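Side-chain contacts in inactive glucansucrase (Lactobacillus reuteri, PDB 5JBD), which is an inactive member of glycoside hydrolase family 70, a group of large multidomain proteins built round a TIM barrel, and is modelled with a bound calcium ion: residues A[187-190]-A[191-194]; A[296-299]-A[300-304]; A[410-414]-A[415-419]; A[627-630]-A[631-634]. All coordinates share one frame; numbering follows the deposited sequence. Where two conformers were deposited one is given.

Contact 1: residues A[187-190]-A[191-194]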
loop_
_atom_site.group_PDB
_atom_site.type_symbol
_atom_site.label_atom_id
_atom_site.label_comp_id
_atom_site.label_asym_id
_atom_site.label_seq_id
_atom_site.Cartn_x
_atom_site.Cartn_y
_atom_site.Cartn_z
ATOM N N GLY A 187 4.915 -8.546 4.741
ATOM C CA GLY A 187 3.998 -8.317 5.853
ATOM C C GLY A 187 2.571 -8.737 5.564
ATOM O O GLY A 187 1.730 -8.650 6.456
ATOM N N THR A 188 2.290 -9.197 4.337
ATOM C CA THR A 188 0.959 -9.710 3.965
ATOM C C THR A 188 1.107 -11.069 3.291
ATOM O O THR A 188 2.203 -11.424 2.844
ATOM C CB THR A 188 0.210 -8.722 3.042
ATOM O OG1 THR A 188 0.886 -8.613 1.782
ATOM C CG2 THR A 188 0.145 -7.339 3.680
ATOM N N ILE A 189 0.014 -11.831 3.244
ATOM C CA ILE A 189 0.003 -13.158 2.631
ATOM C C ILE A 189 -0.851 -13.076 1.369
ATOM O O ILE A 189 -2.087 -13.075 1.435
ATOM C CB ILE A 189 -0.517 -14.263 3.592
ATOM C CG1 ILE A 189 0.331 -14.303 4.877
ATOM C CG2 ILE A 189 -0.489 -15.624 2.898
ATOM C CD1 ILE A 189 -0.225 -13.462 6.009
ATOM N N ASP A 190 -0.172 -13.048 0.219
ATOM C CA ASP A 190 -0.798 -12.791 -1.083
ATOM C C ASP A 190 -1.988 -13.673 -1.368
ATOM O O ASP A 190 -3.058 -13.188 -1.745
ATOM C CB ASP A 190 0.204 -13.015 -2.221
ATOM C CG ASP A 190 1.324 -12.013 -2.230
ATOM O OD1 ASP A 190 1.140 -10.893 -1.722
ATOM O OD2 ASP A 190 2.394 -12.353 -2.790
ATOM N N SER A 191 -1.808 -14.970 -1.163
ATOM C CA SER A 191 -2.841 -15.921 -1.529
ATOM C C SER A 191 -3.774 -16.346 -0.350
ATOM O O SER A 191 -4.405 -17.401 -0.392
ATOM C CB SER A 191 -2.181 -17.042 -2.333
ATOM O OG SER A 191 -1.788 -16.467 -3.612
ATOM N N ASP A 192 -3.892 -15.476 0.663
ATOM C CA ASP A 192 -4.960 -15.564 1.692
ATOM C C ASP A 192 -6.146 -14.697 1.270
ATOM O O ASP A 192 -6.304 -13.563 1.719
ATOM C CB ASP A 192 -4.431 -15.161 3.087
ATOM C CG ASP A 192 -3.794 -16.321 3.838
ATOM O OD1 ASP A 192 -3.686 -17.450 3.284
ATOM O OD2 ASP A 192 -3.400 -16.104 5.005
ATOM N N GLN A 193 -6.957 -15.243 0.372
ATOM C CA GLN A 193 -8.023 -14.503 -0.291
ATOM C C GLN A 193 -9.267 -15.331 -0.450
ATOM O O GLN A 193 -9.236 -16.558 -0.549
ATOM C CB GLN A 193 -7.624 -14.079 -1.710
ATOM C CG GLN A 193 -6.316 -13.328 -1.861
ATOM C CD GLN A 193 -6.366 -11.901 -1.367
ATOM O OE1 GLN A 193 -7.441 -11.311 -1.185
ATOM N NE2 GLN A 193 -5.190 -11.322 -1.158
ATOM N N VAL A 194 -10.365 -14.602 -0.558
ATOM C CA VAL A 194 -11.628 -15.133 -0.946
ATOM C C VAL A 194 -12.192 -14.205 -2.038
ATOM O O VAL A 194 -12.038 -12.988 -1.959
ATOM C CB VAL A 194 -12.454 -15.227 0.368
ATOM C CG1 VAL A 194 -13.670 -14.332 0.380
ATOM C CG2 VAL A 194 -12.678 -16.679 0.782
#
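A type I beta turn from Ile-189 to Asp-192 makes this local contact, in the loop that leads into strand 193-197 of a six-stranded antiparallel sheet. Asp-192 N closes the turn on Ile-189 O at 3.1 Å. The donor sits well above the carbonyl plane, 52° out of it. The two end residues also meet through their side chains. The methyl CG2 of Ile-189 rests on the carboxylate carbon CG of Asp-192 at 3.5 Å, and the two side chains cross at a slant. CG2 lies anti to the backbone N of Ile-189 (chi1 -57° for CG1), which brings this methyl over the carboxylate. The oxygens of Asp-192 look elsewhere for partners. OD1 makes a salt bridge with Arg-766 and a hydrogen bond with Leu-175 N, and OD2 bonds Ser-174. The carboxylate thus ties the turn to an earlier part of the same loop and to Arg-766 of strand 758-767. Gln-193 folds back over the turn, bent at chi2 (-73°). Its amide nitrogen NE2 gives a nearly straight bond to Asp-190 O, at 2.9 Å, and that oxygen lies in the plane of the Gln-193 amide.

Contact 2: residues A[296-299]-A[300-304]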
loop_
_atom_site.group_PDB
_atom_site.type_symbol
_atom_site.label_atom_id
_atom_site.label_comp_id
_atom_site.label_asym_id
_atom_site.label_seq_id
_atom_site.Cartn_x
_atom_site.Cartn_y
_atom_site.Cartn_z
ATOM N N MET A 296 -7.830 7.937 -16.173
ATOM C CA MET A 296 -7.105 8.997 -15.468
ATOM C C MET A 296 -6.397 9.920 -16.462
ATOM O O MET A 296 -6.496 11.134 -16.354
ATOM C CB MET A 296 -6.091 8.408 -14.489
ATOM C CG MET A 296 -5.274 9.442 -13.724
ATOM S SD MET A 296 -3.991 8.746 -12.685
ATOM C CE MET A 296 -4.987 8.275 -11.269
ATOM N N GLY A 297 -5.667 9.339 -17.411
ATOM C CA GLY A 297 -5.003 10.128 -18.447
ATOM C C GLY A 297 -5.977 10.951 -19.273
ATOM O O GLY A 297 -5.719 12.121 -19.573
ATOM N N GLN A 298 -7.118 10.354 -19.609
ATOM C CA GLN A 298 -8.155 11.061 -20.385
ATOM C C GLN A 298 -8.684 12.285 -19.637
ATOM O O GLN A 298 -8.815 13.361 -20.229
ATOM C CB GLN A 298 -9.295 10.118 -20.738
ATOM C CG GLN A 298 -10.293 10.705 -21.726
ATOM C CD GLN A 298 -11.499 9.813 -21.945
ATOM O OE1 GLN A 298 -11.520 8.651 -21.512
ATOM N NE2 GLN A 298 -12.520 10.356 -22.627
ATOM N N LEU A 299 -8.970 12.118 -18.345
ATOM C CA LEU A 299 -9.444 13.223 -17.494
ATOM C C LEU A 299 -8.444 14.353 -17.448
ATOM O O LEU A 299 -8.788 15.514 -17.651
ATOM C CB LEU A 299 -9.720 12.753 -16.054
ATOM C CG LEU A 299 -10.141 13.819 -15.021
ATOM C CD1 LEU A 299 -11.479 14.441 -15.400
ATOM C CD2 LEU A 299 -10.217 13.252 -13.613
ATOM N N MET A 300 -7.202 14.010 -17.141
ATOM C CA MET A 300 -6.168 15.022 -16.988
ATOM C C MET A 300 -5.854 15.718 -18.320
ATOM O O MET A 300 -5.589 16.916 -18.329
ATOM C CB MET A 300 -4.943 14.422 -16.292
ATOM C CG MET A 300 -5.270 14.085 -14.826
ATOM S SD MET A 300 -3.948 13.273 -13.939
ATOM C CE MET A 300 -2.818 14.655 -13.865
ATOM N N ASN A 301 -5.968 15.001 -19.434
ATOM C CA ASN A 301 -5.875 15.633 -20.765
ATOM C C ASN A 301 -7.077 16.545 -21.080
ATOM O O ASN A 301 -6.909 17.630 -21.645
ATOM C CB ASN A 301 -5.683 14.597 -21.885
ATOM C CG ASN A 301 -5.376 15.239 -23.234
ATOM O OD1 ASN A 301 -4.577 16.175 -23.323
ATOM N ND2 ASN A 301 -6.028 14.754 -24.286
ATOM N N ASP A 302 -8.276 16.109 -20.727
ATOM C CA ASP A 302 -9.471 16.965 -20.873
ATOM C C ASP A 302 -9.360 18.261 -20.075
ATOM O O ASP A 302 -9.682 19.340 -20.579
ATOM C CB ASP A 302 -10.723 16.201 -20.430
ATOM C CG ASP A 302 -11.175 15.183 -21.446
ATOM O OD1 ASP A 302 -10.586 15.125 -22.556
ATOM O OD2 ASP A 302 -12.123 14.430 -21.119
ATOM N N MET A 303 -8.902 18.135 -18.830
ATOM C CA MET A 303 -8.832 19.266 -17.910
ATOM C C MET A 303 -7.679 20.215 -18.239
ATOM O O MET A 303 -7.844 21.435 -18.168
ATOM C CB MET A 303 -8.687 18.772 -16.460
ATOM C CG MET A 303 -9.930 18.097 -15.867
ATOM S SD MET A 303 -9.594 17.331 -14.248
ATOM C CE MET A 303 -9.406 18.818 -13.264
ATOM N N TYR A 304 -6.517 19.657 -18.582
ATOM C CA TYR A 304 -5.278 20.426 -18.688
ATOM C C TYR A 304 -4.532 20.383 -20.041
ATOM O O TYR A 304 -3.498 21.032 -20.170
ATOM C CB TYR A 304 -4.320 19.948 -17.582
ATOM C CG TYR A 304 -4.909 19.952 -16.169
ATOM C CD1 TYR A 304 -5.366 21.135 -15.581
ATOM C CD2 TYR A 304 -4.962 18.776 -15.396
ATOM C CE1 TYR A 304 -5.887 21.138 -14.280
ATOM C CE2 TYR A 304 -5.480 18.774 -14.102
ATOM C CZ TYR A 304 -5.935 19.952 -13.545
ATOM O OH TYR A 304 -6.430 19.946 -12.246
#
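Helix 291-304 carries this contact in its last turns, where Met-296 meets Met-300 and Leu-299 meets Met-303 four residues on. The backbone supports both pairs with regular i to i+4 bonds. Met-300 N reaches Met-296 O at 3.1 Å, and Met-303 N reaches Leu-299 O at 2.9 Å. Met-296 and Met-300 run side by side and point the same way. CG of Met-296 touches SD of Met-300 at 4.1 Å. Both chains bend at chi3, and both pack on Phe-280 of strand 279-282, in the parallel barrel sheet. Leu-299 and Met-303 meet at a slant. The sulfur SD of Met-303 lies 3.6 Å from CD1 of Leu-299 and equally close to its CG. With CG anti to the backbone N (chi1 176°), the branch of Leu-299 leans toward Met-303. Both residues also touch helix 249-263. Gln-298 and Asp-302 lie alongside each other, with amide and carboxylate planes 81° apart. Their polar ends both approach Asp-814. Gln-298 NE2 hydrogen-bonds OD2 of Asp-814, while the carboxylates of Asp-814 and Asp-302 are like charges close together. This proximity may raise the proton affinity of one of the two acids.

Contact 3: residues A[410-414]-A[415-419]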
loop_
_atom_site.group_PDB
_atom_site.type_symbol
_atom_site.label_atom_id
_atom_site.label_comp_id
_atom_site.label_asym_id
_atom_site.label_seq_id
_atom_site.Cartn_x
_atom_site.Cartn_y
_atom_site.Cartn_z
ATOM N N ILE A 410 7.703 -18.308 15.186
ATOM C CA ILE A 410 6.409 -17.654 15.222
ATOM C C ILE A 410 6.032 -17.560 13.718
ATOM O O ILE A 410 6.561 -16.700 12.995
ATOM C CB ILE A 410 6.474 -16.310 16.036
ATOM C CG1 ILE A 410 7.241 -16.513 17.370
ATOM C CG2 ILE A 410 5.076 -15.727 16.315
ATOM C CD1 ILE A 410 7.477 -15.264 18.201
ATOM N N PRO A 411 5.205 -18.521 13.221
ATOM C CA PRO A 411 4.784 -18.571 11.804
ATOM C C PRO A 411 3.768 -17.489 11.412
ATOM O O PRO A 411 3.710 -17.057 10.254
ATOM C CB PRO A 411 4.161 -19.977 11.674
ATOM C CG PRO A 411 3.674 -20.293 13.039
ATOM C CD PRO A 411 4.705 -19.704 13.958
ATOM N N ASP A 412 2.959 -17.079 12.385
ATOM C CA ASP A 412 1.989 -15.978 12.205
ATOM C C ASP A 412 2.522 -14.609 12.693
ATOM O O ASP A 412 1.760 -13.665 12.925
ATOM C CB ASP A 412 0.606 -16.371 12.806
ATOM C CG ASP A 412 0.715 -16.902 14.236
ATOM O OD1 ASP A 412 1.844 -17.217 14.681
ATOM O OD2 ASP A 412 -0.329 -17.018 14.909
ATOM N N ILE A 413 3.841 -14.500 12.822
ATOM C CA ILE A 413 4.512 -13.241 13.178
ATOM C C ILE A 413 4.203 -12.034 12.276
ATOM O O ILE A 413 4.260 -10.902 12.749
ATOM C CB ILE A 413 6.046 -13.446 13.290
ATOM C CG1 ILE A 413 6.693 -12.240 13.980
ATOM C CG2 ILE A 413 6.663 -13.729 11.917
ATOM C CD1 ILE A 413 8.164 -12.386 14.244
ATOM N N MET A 414 3.925 -12.269 10.991
ATOM C CA MET A 414 3.528 -11.193 10.068
ATOM C C MET A 414 2.008 -11.039 9.957
ATOM O O MET A 414 1.540 -10.137 9.266
ATOM C CB MET A 414 4.146 -11.400 8.673
ATOM C CG MET A 414 5.643 -11.150 8.616
ATOM S SD MET A 414 6.106 -9.413 8.794
ATOM C CE MET A 414 6.958 -9.411 10.380
ATOM N N GLY A 415 1.251 -11.913 10.630
ATOM C CA GLY A 415 -0.199 -11.791 10.753
ATOM C C GLY A 415 -0.581 -11.397 12.177
ATOM O O GLY A 415 -0.035 -10.437 12.740
ATOM N N SER A 416 -1.495 -12.161 12.770
ATOM C CA SER A 416 -2.108 -11.798 14.059
ATOM C C SER A 416 -1.157 -11.814 15.270
ATOM O O SER A 416 -1.476 -11.214 16.294
ATOM C CB SER A 416 -3.320 -12.689 14.329
ATOM O OG SER A 416 -2.938 -14.031 14.474
ATOM N N ALA A 417 0.006 -12.461 15.156
ATOM C CA ALA A 417 1.006 -12.464 16.243
ATOM C C ALA A 417 2.052 -11.340 16.124
ATOM O O ALA A 417 2.995 -11.285 16.922
ATOM C CB ALA A 417 1.687 -13.827 16.329
ATOM N N TYR A 418 1.895 -10.457 15.134
ATOM C CA TYR A 418 2.738 -9.263 15.015
ATOM C C TYR A 418 2.568 -8.399 16.260
ATOM O O TYR A 418 1.442 -8.181 16.708
ATOM C CB TYR A 418 2.359 -8.453 13.755
ATOM C CG TYR A 418 3.218 -7.232 13.494
ATOM C CD1 TYR A 418 2.922 -6.007 14.087
ATOM C CD2 TYR A 418 4.319 -7.289 12.622
ATOM C CE1 TYR A 418 3.700 -4.876 13.842
ATOM C CE2 TYR A 418 5.103 -6.168 12.378
ATOM C CZ TYR A 418 4.790 -4.962 12.977
ATOM O OH TYR A 418 5.552 -3.842 12.738
ATOM N N LYS A 419 3.678 -7.891 16.779
ATOM C CA LYS A 419 3.666 -6.928 17.875
ATOM C C LYS A 419 4.554 -5.734 17.531
ATOM O O LYS A 419 5.669 -5.908 17.039
ATOM C CB LYS A 419 4.155 -7.579 19.166
ATOM C CG LYS A 419 3.240 -8.679 19.686
ATOM C CD LYS A 419 3.788 -9.299 20.973
ATOM C CE LYS A 419 2.699 -9.920 21.842
ATOM N NZ LYS A 419 1.723 -10.748 21.068
#
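Met-414 and Tyr-418 meet where two type I beta turns, Asp-412 to Gly-415 and Gly-415 to Tyr-418, follow each other in the loop between helices 392-406 and 420-434. The side chain of Tyr-418 can be followed outward. Its CB sits 3.3 Å from the carbonyl oxygen of Ile-413. CG is farther from that oxygen. CD2 comes back to 3.6 Å from Ile-413 O and also touches the methyl CE of Met-414 at 4.1 Å. Oxygen and methyl both lie at the ring edge, near its plane. The ring reaches this place because CG is anti to the backbone N (chi1 -177°). The Tyr-418 ring also makes a cation-pi contact with Arg-702, which hydrogen-bonds Met-414 O. One arginine thus meets both residues. Met-414 bends at chi2 and chi3 to bring CE to the ring, and it packs on Asn-400 and Ile-403 of helix 392-406. A second cluster forms round Ala-417. Its CB touches CG2 of Ile-410 at 3.9 Å and also lies against the carboxylate of Asp-412, 3.8 Å from OD1. The Asp-412 side chain stands between its backbone N and carbonyl carbon (chi1 50°), on the Ala-417 side. The turns share Gly-415. Asp-412 O closes the first, accepting from Gly-415 N at 2.9 Å. It also accepts from Ala-417 N, inside the second, at 3.1 Å, and the two donors come from opposite faces of the carbonyl plane.

Contact 4: residues A[627-630]-A[631-634]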
loop_
_atom_site.group_PDB
_atom_site.type_symbol
_atom_site.label_atom_id
_atom_site.label_comp_id
_atom_site.label_asym_id
_atom_site.label_seq_id
_atom_site.Cartn_x
_atom_site.Cartn_y
_atom_site.Cartn_z
ATOM N N THR A 627 18.190 23.478 -15.719
ATOM C CA THR A 627 16.823 23.129 -16.096
ATOM C C THR A 627 16.567 23.433 -17.566
ATOM O O THR A 627 16.877 24.511 -18.030
ATOM C CB THR A 627 15.803 23.907 -15.242
ATOM O OG1 THR A 627 15.943 23.513 -13.876
ATOM C CG2 THR A 627 14.357 23.623 -15.678
ATOM N N THR A 628 16.028 22.454 -18.291
ATOM C CA THR A 628 15.545 22.667 -19.648
ATOM C C THR A 628 14.025 22.905 -19.595
ATOM O O THR A 628 13.305 22.103 -19.006
ATOM C CB THR A 628 15.892 21.475 -20.556
ATOM O OG1 THR A 628 17.311 21.388 -20.683
ATOM C CG2 THR A 628 15.291 21.635 -21.946
ATOM N N ASN A 629 13.562 24.013 -20.182
ATOM C CA ASN A 629 12.132 24.357 -20.169
ATOM C C ASN A 629 11.382 23.477 -21.178
ATOM O O ASN A 629 11.875 23.212 -22.284
ATOM C CB ASN A 629 11.890 25.849 -20.461
ATOM C CG ASN A 629 12.502 26.782 -19.409
ATOM O OD1 ASN A 629 12.987 27.865 -19.752
ATOM N ND2 ASN A 629 12.494 26.374 -18.132
ATOM N N ALA A 630 10.213 22.992 -20.772
ATOM C CA ALA A 630 9.416 22.083 -21.603
ATOM C C ALA A 630 8.933 22.704 -22.921
ATOM O O ALA A 630 8.655 21.973 -23.867
ATOM C CB ALA A 630 8.231 21.538 -20.802
ATOM N N SER A 631 8.828 24.035 -22.976
ATOM C CA SER A 631 8.483 24.741 -24.215
ATOM C C SER A 631 9.562 24.599 -25.292
ATOM O O SER A 631 9.293 24.828 -26.464
ATOM C CB SER A 631 8.208 26.230 -23.946
ATOM O OG SER A 631 9.374 26.910 -23.507
ATOM N N ASP A 632 10.783 24.216 -24.891
ATOM C CA ASP A 632 11.932 24.099 -25.812
ATOM C C ASP A 632 12.304 22.683 -26.261
ATOM O O ASP A 632 13.344 22.499 -26.916
ATOM C CB ASP A 632 13.159 24.769 -25.171
ATOM C CG ASP A 632 12.933 26.244 -24.898
ATOM O OD1 ASP A 632 12.228 26.904 -25.697
ATOM O OD2 ASP A 632 13.434 26.741 -23.876
ATOM N N VAL A 633 11.475 21.689 -25.940
ATOM C CA VAL A 633 11.749 20.318 -26.371
ATOM C C VAL A 633 10.751 19.937 -27.450
ATOM O O VAL A 633 9.791 20.665 -27.694
ATOM C CB VAL A 633 11.711 19.308 -25.203
ATOM C CG1 VAL A 633 12.826 19.621 -24.218
ATOM C CG2 VAL A 633 10.348 19.287 -24.503
ATOM N N VAL A 634 10.989 18.799 -28.092
ATOM C CA VAL A 634 10.117 18.333 -29.173
ATOM C C VAL A 634 8.765 17.958 -28.577
ATOM O O VAL A 634 8.716 17.322 -27.529
ATOM C CB VAL A 634 10.743 17.138 -29.934
ATOM C CG1 VAL A 634 9.751 16.532 -30.936
ATOM C CG2 VAL A 634 12.027 17.581 -30.645
HETATM O O HOH W 1 15.056 25.536 -21.729
HETATM O O HOH W 2 7.448 21.448 -26.284
#
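Thr-628 and Val-633 make the apolar part of this surface contact, in the loop between strand 612-618 and helix 645-648. CG2 of Thr-628 meets CG1 of Val-633 at 3.9 Å, and the two side chains approach at an angle. The other methyl of Val-633, CG2, lies tightly against Ala-630 O at 3.2 Å. It stands between the backbone N and carbonyl carbon of its own residue (chi1 -64° for CG1), which directs it at that oxygen. Both Thr-628 and Val-633 also pack on helix 645-648. Ala-630 is buried and adds contacts to helix 310-315.

Among direct hydrogen bonds, Asp-632 N gives one to Asn-629 O at 3.0 Å, from well above the carbonyl plane. The Asp-632 carboxylate folds back over the same residue, with OD2 3.9 Å from CB of Asn-629.

Two waters bridge the ends. One accepts from Asn-629 N at 2.6 Å and donates to Asp-632 OD2 at 2.9 Å, so the carboxylate holds the start of the turn through solvent. The other donates to Ala-630 O and to Val-633 O, each at 2.8 Å, and links two carbonyls that could not bond each other. Asn-629, Ser-631 and Asp-632 are exposed. The arrangement is a single 3-10 turn, closed by its i to i+3 backbone bond, with a water between the aspartate and the backbone N at its start.

Along the chain the contacts follow in number order, without overlap, and all lie within one family 70 range. Contacts 1 and 3 are neighbours, with centres 14 Å apart. They touch directly, Gly-187 CA lying 3.8 Å from Met-414 SD, and Arg-702 bonds Gly-187 O as well as Met-414 O. Contact 2, on helix 291-304, lies on the opposite side of the chain's centre from contact 3, 43 Å away between centres. Contact 4 is on the same side as contact 2, about 12 Å away at the nearest atoms. Helix 310-315, next after helix 291-304, packs on contact 4. Contacts 1 and 3 thus form one region by the six-stranded sheet, apart from barrel-packed contact 2 and surface contact 4.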